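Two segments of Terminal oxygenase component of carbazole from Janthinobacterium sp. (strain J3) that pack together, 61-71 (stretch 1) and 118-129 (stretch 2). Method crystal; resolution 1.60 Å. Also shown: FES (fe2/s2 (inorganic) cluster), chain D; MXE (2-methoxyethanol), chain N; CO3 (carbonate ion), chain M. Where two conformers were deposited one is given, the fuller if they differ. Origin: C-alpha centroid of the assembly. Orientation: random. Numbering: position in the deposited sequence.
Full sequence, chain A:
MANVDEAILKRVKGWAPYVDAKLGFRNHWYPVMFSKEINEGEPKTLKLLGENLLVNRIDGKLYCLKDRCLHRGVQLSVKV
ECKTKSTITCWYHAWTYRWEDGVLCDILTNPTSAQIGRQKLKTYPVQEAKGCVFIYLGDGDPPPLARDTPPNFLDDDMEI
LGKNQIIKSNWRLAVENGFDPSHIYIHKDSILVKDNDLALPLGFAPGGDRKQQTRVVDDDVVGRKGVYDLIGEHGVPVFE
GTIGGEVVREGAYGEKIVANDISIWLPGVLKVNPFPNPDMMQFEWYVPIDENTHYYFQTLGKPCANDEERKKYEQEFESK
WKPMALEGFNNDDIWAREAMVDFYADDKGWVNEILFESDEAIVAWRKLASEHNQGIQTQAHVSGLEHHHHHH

Stretch 1 61-71: KLYCLKDRCLH
Stretch 2 (118-129) RQKLKTYPVQEA

Two antiparallel segments, 61-71 and 118-129, meet here through a short run of direct backbone pairing that gives way at one end to bridging water and at the other to leucine packing. The strand 61-66 and the strand 126-129 have N-to-C directions 141° apart, with axes 6.6 Å apart at closest approach. Register is set by L65 opposite T123 (CA to CA 4.5 Å), a non-hydrogen-bonded pair, with C64 opposite Y124 (CA to CA 5.4 Å) and K66 opposite K122 (CA to CA 5.5 Å). Two bonds flank it: K66 N donates to K122 O at 2.9 Å and 170°, and Y124 N donates to C64 O at a longer 3.2 Å.

Where the backbones diverge, water takes over, illustrating a general principle: waters can bridge backbone N and O atoms that do not bond each other directly. One molecule accepts from C64 N (2.9 Å) and donates to Y124 O (2.7 Å); another donates to both L62 O and V126 O, each at 2.7 Å, and accepts from K61 NZ at 2.9 Å. A carbonate ion accepts from V126 N through O1 (3.1 Å) and K61 NZ through O3 (3.1 Å), so it too links the stretches.

Side-chain contacts extend the interface. V126 (chi1 t) places CG2 3.4 Å from C64 CB, while L62 (m, t) brings CD1 to 3.2 Å from E128 CG. C64 (t) sets SG near the plane of the Y124 ring, at its edge. On the face carrying L65 and T123, L65 CD2 lies 3.5 Å from T123 CG2; L65 CD2 is also 3.8 Å from L121 CD2. L121 (t, p), extended around phi/psi -81/140, also reaches the loop after the strand: its CD1 lies 3.2 Å from R68 O and 4.1 Å from L70 CD2. L70 (m, t) rests CD1 3.7 Å from Q119 CB. Flanking it, C69 SG and H71 ND1 bind the iron-sulfur cluster, at 2.4 Å from FE1 and 2.1 Å from FE2 respectively.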

ATOM      1  N   LYS A  61     -34.486   8.334 -19.783  1.00 14.63           N
ATOM      2  CA  LYS A  61     -34.574   8.711 -18.350  1.00 13.32           C
ATOM      3  C   LYS A  61     -33.377   8.054 -17.642  1.00 12.61           C
ATOM      4  O   LYS A  61     -33.115   6.840 -17.867  1.00 12.48           O
ATOM      5  CB  LYS A  61     -35.911   8.367 -17.723  1.00 14.91           C
ATOM      6  CG  LYS A  61     -36.032   8.683 -16.242  1.00 16.77           C
ATOM      7  CD  LYS A  61     -37.411   8.586 -15.706  1.00 19.58           C
ATOM      8  CE  LYS A  61     -37.460   8.588 -14.184  1.00 22.18           C
ATOM      9  NZ  LYS A  61     -37.054   9.908 -13.640  1.00 25.80           N
ATOM     10  N   LEU A  62     -32.786   8.799 -16.716  1.00 14.25           N
ATOM     11  CA  LEU A  62     -31.658   8.233 -15.940  1.00 13.92           C
ATOM     12  C   LEU A  62     -32.142   7.562 -14.655  1.00 13.16           C
ATOM     13  O   LEU A  62     -33.107   7.975 -13.979  1.00 14.09           O
ATOM     14  CB  LEU A  62     -30.653   9.340 -15.636  1.00 14.70           C
ATOM     15  CG  LEU A  62     -29.945   9.953 -16.826  1.00 16.79           C
ATOM     16  CD1 LEU A  62     -28.926  10.972 -16.343  1.00 19.76           C
ATOM     17  CD2 LEU A  62     -29.286   8.932 -17.695  1.00 17.22           C
ATOM     18  N   TYR A  63     -31.453   6.457 -14.318  1.00 12.64           N
ATOM     19  CA  TYR A  63     -31.732   5.697 -13.093  1.00 12.81           C
ATOM     20  C   TYR A  63     -30.388   5.355 -12.440  1.00 11.86           C
ATOM     21  O   TYR A  63     -29.389   5.194 -13.182  1.00 13.27           O
ATOM     22  CB  TYR A  63     -32.452   4.397 -13.433  1.00 11.70           C
ATOM     23  CG  TYR A  63     -33.814   4.581 -14.061  1.00 11.69           C
ATOM     24  CD1 TYR A  63     -33.938   4.742 -15.419  1.00 13.87           C
ATOM     25  CD2 TYR A  63     -34.922   4.643 -13.266  1.00 12.81           C
ATOM     26  CE1 TYR A  63     -35.175   4.917 -16.003  1.00 13.56           C
ATOM     27  CE2 TYR A  63     -36.192   4.778 -13.837  1.00 14.99           C
ATOM     28  CZ  TYR A  63     -36.303   4.908 -15.204  1.00 15.29           C
ATOM     29  OH  TYR A  63     -37.574   5.073 -15.729  1.00 15.92           O
ATOM     30  N   CYS A  64     -30.380   5.259 -11.119  1.00 11.29           N
ATOM     31  CA  CYS A  64     -29.146   4.990 -10.355  1.00 11.81           C
ATOM     32  C   CYS A  64     -29.429   3.884  -9.348  1.00 11.43           C
ATOM     33  O   CYS A  64     -30.314   4.072  -8.485  1.00 13.62           O
ATOM     34  CB  CYS A  64     -28.684   6.274  -9.690  1.00 11.76           C
ATOM     35  SG  CYS A  64     -27.191   6.009  -8.702  1.00 13.25           S
ATOM     36  N   LEU A  65     -28.654   2.796  -9.413  1.00 11.60           N
ATOM     37  CA  LEU A  65     -28.683   1.644  -8.484  1.00 13.40           C
ATOM     38  C   LEU A  65     -27.330   1.553  -7.824  1.00 13.08           C
ATOM     39  O   LEU A  65     -26.323   1.871  -8.462  1.00 12.58           O
ATOM     40  CB  LEU A  65     -28.890   0.333  -9.247  1.00 16.11           C
ATOM     41  CG  LEU A  65     -30.300  -0.078  -9.579  1.00 20.91           C
ATOM     42  CD1 LEU A  65     -30.246  -1.268 -10.508  1.00 19.71           C
ATOM     43  CD2 LEU A  65     -31.067  -0.426  -8.300  1.00 19.92           C
ATOM     44  N   LYS A  66     -27.313   1.154  -6.579  1.00 11.77           N
ATOM     45  CA  LYS A  66     -26.015   0.825  -5.946  1.00 11.86           C
ATOM     46  C   LYS A  66     -25.391  -0.328  -6.729  1.00 11.54           C
ATOM     47  O   LYS A  66     -26.019  -1.344  -6.939  1.00 10.45           O
ATOM     48  CB  LYS A  66     -26.167   0.563  -4.459  1.00 13.37           C
ATOM     49  CG  LYS A  66     -24.851   0.136  -3.814  1.00 16.30           C
ATOM     50  CD  LYS A  66     -24.983   0.247  -2.304  1.00 18.55           C
ATOM     51  CE  LYS A  66     -25.016   1.671  -1.820  1.00 21.03           C
ATOM     52  NZ  LYS A  66     -24.719   1.766  -0.386  1.00 22.40           N
ATOM     53  N   ASP A  67     -24.118  -0.201  -7.053  1.00 10.07           N
ATOM     54  CA  ASP A  67     -23.373  -1.243  -7.786  1.00 10.50           C
ATOM     55  C   ASP A  67     -22.812  -2.256  -6.793  1.00  9.74           C
ATOM     56  O   ASP A  67     -21.589  -2.340  -6.610  1.00  9.93           O
ATOM     57  CB  ASP A  67     -22.302  -0.569  -8.617  1.00 10.31           C
ATOM     58  CG  ASP A  67     -21.547  -1.506  -9.560  1.00 10.45           C
ATOM     59  OD1 ASP A  67     -22.040  -2.623  -9.850  1.00 11.42           O
ATOM     60  OD2 ASP A  67     -20.493  -1.050 -10.068  1.00 11.07           O
ATOM     61  N   ARG A  68     -23.687  -2.970  -6.098  1.00  9.87           N
ATOM     62  CA  ARG A  68     -23.276  -3.941  -5.043  1.00 10.90           C
ATOM     63  C   ARG A  68     -24.455  -4.887  -4.885  1.00 11.09           C
ATOM     64  O   ARG A  68     -25.497  -4.465  -4.315  1.00 11.02           O
ATOM     65  CB  ARG A  68     -22.901  -3.300  -3.723  1.00 12.14           C
ATOM     66  CG  ARG A  68     -22.330  -4.320  -2.745  1.00 14.60           C
ATOM     67  CD  ARG A  68     -21.829  -3.767  -1.422  1.00 16.00           C
ATOM     68  NE  ARG A  68     -22.982  -3.210  -0.780  1.00 18.50           N
ATOM     69  CZ  ARG A  68     -22.976  -2.234   0.125  1.00 19.03           C
ATOM     70  NH1 ARG A  68     -21.843  -1.749   0.589  1.00 20.72           N
ATOM     71  NH2 ARG A  68     -24.108  -1.756   0.561  1.00 23.03           N
ATOM     72  N   CYS A  69     -24.351  -6.096  -5.426  1.00  9.34           N
ATOM     73  CA  CYS A  69     -25.422  -7.098  -5.312  1.00  9.21           C
ATOM     74  C   CYS A  69     -25.769  -7.347  -3.826  1.00  9.49           C
ATOM     75  O   CYS A  69     -24.863  -7.465  -2.999  1.00  9.67           O
ATOM     76  CB  CYS A  69     -25.040  -8.374  -6.033  1.00  8.80           C
ATOM     77  SG  CYS A  69     -26.429  -9.526  -6.143  1.00  9.62           S
ATOM     78  N   LEU A  70     -27.052  -7.498  -3.515  1.00  8.86           N
ATOM     79  CA  LEU A  70     -27.518  -7.840  -2.139  1.00  9.43           C
ATOM     80  C   LEU A  70     -27.025  -9.208  -1.686  1.00 10.01           C
ATOM     81  O   LEU A  70     -26.968  -9.469  -0.485  1.00 10.93           O
ATOM     82  CB  LEU A  70     -29.042  -7.838  -2.128  1.00 10.17           C
ATOM     83  CG  LEU A  70     -29.703  -6.497  -2.327  1.00 11.12           C
ATOM     84  CD1 LEU A  70     -31.228  -6.644  -2.237  1.00 12.53           C
ATOM     85  CD2 LEU A  70     -29.186  -5.421  -1.400  1.00 12.23           C
ATOM     86  N   HIS A  71     -26.756 -10.118  -2.609  1.00  8.86           N
ATOM     87  CA  HIS A  71     -26.488 -11.535  -2.299  1.00  9.43           C
ATOM     88  C   HIS A  71     -25.050 -11.685  -1.744  1.00 10.44           C
ATOM     89  O   HIS A  71     -24.869 -11.863  -0.532  1.00 11.28           O
ATOM     90  CB  HIS A  71     -26.781 -12.348  -3.572  1.00 10.13           C
ATOM     91  CG  HIS A  71     -26.516 -13.780  -3.426  1.00  9.64           C
ATOM     92  ND1 HIS A  71     -25.991 -14.507  -4.477  1.00  9.51           N
ATOM     93  CD2 HIS A  71     -26.689 -14.613  -2.380  1.00  9.54           C
ATOM     94  CE1 HIS A  71     -25.868 -15.769  -4.097  1.00  9.26           C
ATOM     95  NE2 HIS A  71     -26.327 -15.859  -2.772  1.00  8.57           N
ATOM     96  N   ARG A 118     -39.049  -9.344  -1.828  1.00 17.07           N
ATOM     97  CA  ARG A 118     -38.913  -9.131  -0.378  1.00 17.31           C
ATOM     98  C   ARG A 118     -37.576  -8.428  -0.046  1.00 16.99           C
ATOM     99  O   ARG A 118     -37.190  -8.364   1.123  1.00 17.41           O
ATOM    100  CB  ARG A 118     -38.984 -10.469   0.354  1.00 19.88           C
ATOM    101  CG  ARG A 118     -40.362 -11.133   0.319  1.00 22.19           C
ATOM    102  CD  ARG A 118     -40.473 -12.111   1.475  1.00 25.61           C
ATOM    103  NE  ARG A 118     -41.829 -12.641   1.530  1.00 30.91           N
ATOM    104  CZ  ARG A 118     -42.300 -13.667   0.819  1.00 36.67           C
ATOM    105  NH1 ARG A 118     -41.536 -14.349  -0.025  1.00 34.14           N
ATOM    106  NH2 ARG A 118     -43.568 -14.018   0.972  1.00 39.50           N
ATOM    107  N   GLN A 119     -36.848  -8.022  -1.078  1.00 14.14           N
ATOM    108  CA  GLN A 119     -35.560  -7.301  -0.943  1.00 14.08           C
ATOM    109  C   GLN A 119     -35.548  -6.167  -1.976  1.00 14.17           C
ATOM    110  O   GLN A 119     -36.225  -6.223  -3.042  1.00 13.52           O
ATOM    111  CB  GLN A 119     -34.352  -8.216  -1.173  1.00 13.68           C
ATOM    112  CG  GLN A 119     -34.242  -9.408  -0.235  1.00 14.53           C
ATOM    113  CD  GLN A 119     -33.950  -9.105   1.210  1.00 15.80           C
ATOM    114  OE1 GLN A 119     -33.651  -7.964   1.598  1.00 17.75           O
ATOM    115  NE2 GLN A 119     -34.039 -10.132   2.030  1.00 16.87           N
ATOM    116  N   LYS A 120     -34.795  -5.127  -1.650  1.00 15.66           N
ATOM    117  CA  LYS A 120     -34.638  -3.909  -2.479  0.50 16.14           C
ATOM    118  C   LYS A 120     -33.165  -3.479  -2.466  1.00 13.80           C
ATOM    119  O   LYS A 120     -32.658  -3.311  -1.378  1.00 16.05           O
ATOM    120  CB  LYS A 120     -35.545  -2.834  -1.884  0.50 18.40           C
ATOM    121  CG  LYS A 120     -35.629  -1.544  -2.671  0.50 21.87           C
ATOM    122  CD  LYS A 120     -36.456  -0.494  -1.957  0.50 25.16           C
ATOM    123  CE  LYS A 120     -37.800  -1.005  -1.495  0.50 30.07           C
ATOM    124  NZ  LYS A 120     -38.691   0.109  -1.068  0.50 33.36           N
ATOM    125  N   LEU A 121     -32.567  -3.259  -3.610  1.00 12.93           N
ATOM    126  CA  LEU A 121     -31.249  -2.651  -3.752  1.00 12.36           C
ATOM    127  C   LEU A 121     -31.414  -1.147  -3.643  1.00 12.54           C
ATOM    128  O   LEU A 121     -32.375  -0.566  -4.202  1.00 14.59           O
ATOM    129  CB  LEU A 121     -30.726  -3.090  -5.126  1.00 14.29           C
ATOM    130  CG  LEU A 121     -29.341  -2.663  -5.555  1.00 14.90           C
ATOM    131  CD1 LEU A 121     -28.291  -2.988  -4.523  1.00 17.38           C
ATOM    132  CD2 LEU A 121     -29.008  -3.352  -6.883  1.00 14.85           C
ATOM    133  N   LYS A 122     -30.491  -0.483  -2.968  1.00 12.18           N
ATOM    134  CA  LYS A 122     -30.542   0.979  -2.807  1.00 12.88           C
ATOM    135  C   LYS A 122     -30.548   1.670  -4.158  1.00 12.03           C
ATOM    136  O   LYS A 122     -29.788   1.244  -5.088  1.00 11.70           O
ATOM    137  CB  LYS A 122     -29.349   1.414  -1.951  1.00 13.43           C
ATOM    138  CG  LYS A 122     -29.312   2.898  -1.700  1.00 14.37           C
ATOM    139  CD  LYS A 122     -30.388   3.348  -0.751  1.00 16.35           C
ATOM    140  CE  LYS A 122     -30.075   4.654  -0.055  1.00 19.52           C
ATOM    141  NZ  LYS A 122     -31.247   5.167   0.683  1.00 22.45           N
ATOM    142  N   THR A 123     -31.429   2.652  -4.313  1.00 12.22           N
ATOM    143  CA  THR A 123     -31.456   3.525  -5.486  1.00 12.56           C
ATOM    144  C   THR A 123     -31.204   4.925  -4.963  1.00 11.24           C
ATOM    145  O   THR A 123     -31.406   5.215  -3.736  1.00 13.60           O
ATOM    146  CB  THR A 123     -32.783   3.445  -6.257  1.00 13.12           C
ATOM    147  OG1 THR A 123     -33.788   3.916  -5.354  1.00 15.09           O
ATOM    148  CG2 THR A 123     -33.059   2.050  -6.759  1.00 17.17           C
ATOM    149  N   TYR A 124     -30.749   5.767  -5.858  1.00 11.80           N
ATOM    150  CA  TYR A 124     -30.566   7.201  -5.630  1.00 11.29           C
ATOM    151  C   TYR A 124     -31.290   7.957  -6.718  1.00 11.52           C
ATOM    152  O   TYR A 124     -31.210   7.590  -7.901  1.00 11.83           O
ATOM    153  CB  TYR A 124     -29.087   7.589  -5.520  1.00 11.32           C
ATOM    154  CG  TYR A 124     -28.465   7.041  -4.270  1.00 11.38           C
ATOM    155  CD1 TYR A 124     -28.800   7.521  -3.017  1.00 11.64           C
ATOM    156  CD2 TYR A 124     -27.487   6.067  -4.338  1.00 11.77           C
ATOM    157  CE1 TYR A 124     -28.197   7.029  -1.863  1.00 12.00           C
ATOM    158  CE2 TYR A 124     -26.892   5.540  -3.204  1.00 12.15           C
ATOM    159  CZ  TYR A 124     -27.242   6.032  -1.958  1.00 11.36           C
ATOM    160  OH  TYR A 124     -26.615   5.555  -0.866  1.00 12.61           O
ATOM    161  N   PRO A 125     -31.906   9.095  -6.360  1.00 12.13           N
ATOM    162  CA  PRO A 125     -32.468   9.986  -7.362  1.00 13.00           C
ATOM    163  C   PRO A 125     -31.406  10.519  -8.330  1.00 13.35           C
ATOM    164  O   PRO A 125     -30.273  10.782  -7.913  1.00 12.85           O
ATOM    165  CB  PRO A 125     -33.090  11.141  -6.565  1.00 12.89           C
ATOM    166  CG  PRO A 125     -33.290  10.583  -5.171  1.00 13.53           C
ATOM    167  CD  PRO A 125     -32.181   9.564  -4.992  1.00 12.80           C
ATOM    168  N   VAL A 126     -31.761  10.677  -9.591  1.00 13.42           N
ATOM    169  CA  VAL A 126     -30.872  11.218 -10.654  1.00 15.53           C
ATOM    170  C   VAL A 126     -31.647  12.206 -11.479  1.00 17.75           C
ATOM    171  O   VAL A 126     -32.789  11.880 -11.853  1.00 17.08           O
ATOM    172  CB  VAL A 126     -30.376  10.207 -11.690  1.00 22.13           C
ATOM    173  CG1 VAL A 126     -29.047  10.642 -12.257  1.00 18.88           C
ATOM    174  CG2 VAL A 126     -30.420   8.776 -11.246  1.00 23.53           C
ATOM    175  N   GLN A 127     -31.027  13.344 -11.783  1.00 15.67           N
ATOM    176  CA  GLN A 127     -31.669  14.430 -12.574  1.00 19.05           C
ATOM    177  C   GLN A 127     -30.614  14.888 -13.577  1.00 19.72           C
ATOM    178  O   GLN A 127     -29.426  14.985 -13.186  1.00 20.03           O
ATOM    179  CB  GLN A 127     -32.060  15.567 -11.622  1.00 21.58           C
ATOM    180  CG  GLN A 127     -32.876  16.694 -12.225  1.00 29.59           C
ATOM    181  CD  GLN A 127     -33.306  17.626 -11.136  1.00 32.14           C
ATOM    182  OE1 GLN A 127     -33.180  17.318  -9.937  1.00 32.94           O
ATOM    183  NE2 GLN A 127     -33.825  18.766 -11.549  1.00 44.30           N
ATOM    184  N   GLU A 128     -31.021  15.260 -14.779  1.00 16.43           N
ATOM    185  CA  GLU A 128     -30.120  15.963 -15.717  1.00 16.17           C
ATOM    186  C   GLU A 128     -30.551  17.412 -15.793  1.00 15.56           C
ATOM    187  O   GLU A 128     -31.756  17.654 -15.860  1.00 17.90           O
ATOM    188  CB  GLU A 128     -30.267  15.368 -17.112  1.00 20.21           C
ATOM    189  CG  GLU A 128     -30.069  13.909 -17.134  1.00 26.22           C
ATOM    190  CD  GLU A 128     -30.005  13.462 -18.558  1.00 25.95           C
ATOM    191  OE1 GLU A 128     -31.043  12.988 -19.067  1.00 29.27           O
ATOM    192  OE2 GLU A 128     -28.946  13.621 -19.126  1.00 22.72           O
ATOM    193  N   ALA A 129     -29.621  18.344 -15.706  1.00 13.96           N
ATOM    194  CA  ALA A 129     -29.887  19.771 -15.873  1.00 13.66           C
ATOM    195  C   ALA A 129     -28.674  20.390 -16.541  1.00 16.06           C
ATOM    196  O   ALA A 129     -27.555  20.079 -16.127  1.00 14.47           O
ATOM    197  CB  ALA A 129     -30.144  20.401 -14.559  1.00 14.51           C
TER
HETATM  198 FE1  FES D 401     -25.323 -11.243  -7.343  1.00  9.48          FE
HETATM  199 FE2  FES D 401     -25.253 -13.727  -6.272  1.00  9.30          FE
HETATM  200  S1  FES D 401     -26.782 -12.875  -7.669  1.00  9.72           S
HETATM  201  S2  FES D 401     -23.749 -12.089  -5.982  1.00  9.45           S
HETATM  202  O1  MXE N 411     -34.433  23.117  -8.736  1.00 25.27           O
HETATM  203  C1  MXE N 411     -35.400  22.451  -9.526  1.00 36.30           C
HETATM  204  C2  MXE N 411     -36.054  21.269  -8.834  1.00 37.43           C
HETATM  205  O2  MXE N 411     -35.439  20.083  -9.333  1.00 33.34           O
HETATM  206  C3  MXE N 411     -34.994  19.043  -8.541  1.00 26.98           C
HETATM  207  C   CO3 M 410     -35.963   9.943  -9.629  1.00 25.18           C
HETATM  208  O1  CO3 M 410     -34.738   9.927 -10.011  1.00 21.52           O
HETATM  209  O2  CO3 M 410     -36.290   9.695  -8.351  1.00 29.95           O
HETATM  210  O3  CO3 M 410     -36.912  10.047 -10.545  1.00 36.38           O
HETATM  211  O   HOH W   1     -34.235  10.437 -13.676  1.00 17.20           O
HETATM  212  O   HOH W   2     -33.274  11.669 -16.805  1.00 23.56           O
HETATM  213  O   HOH W   3     -32.714   6.294  -9.742  1.00 13.16           O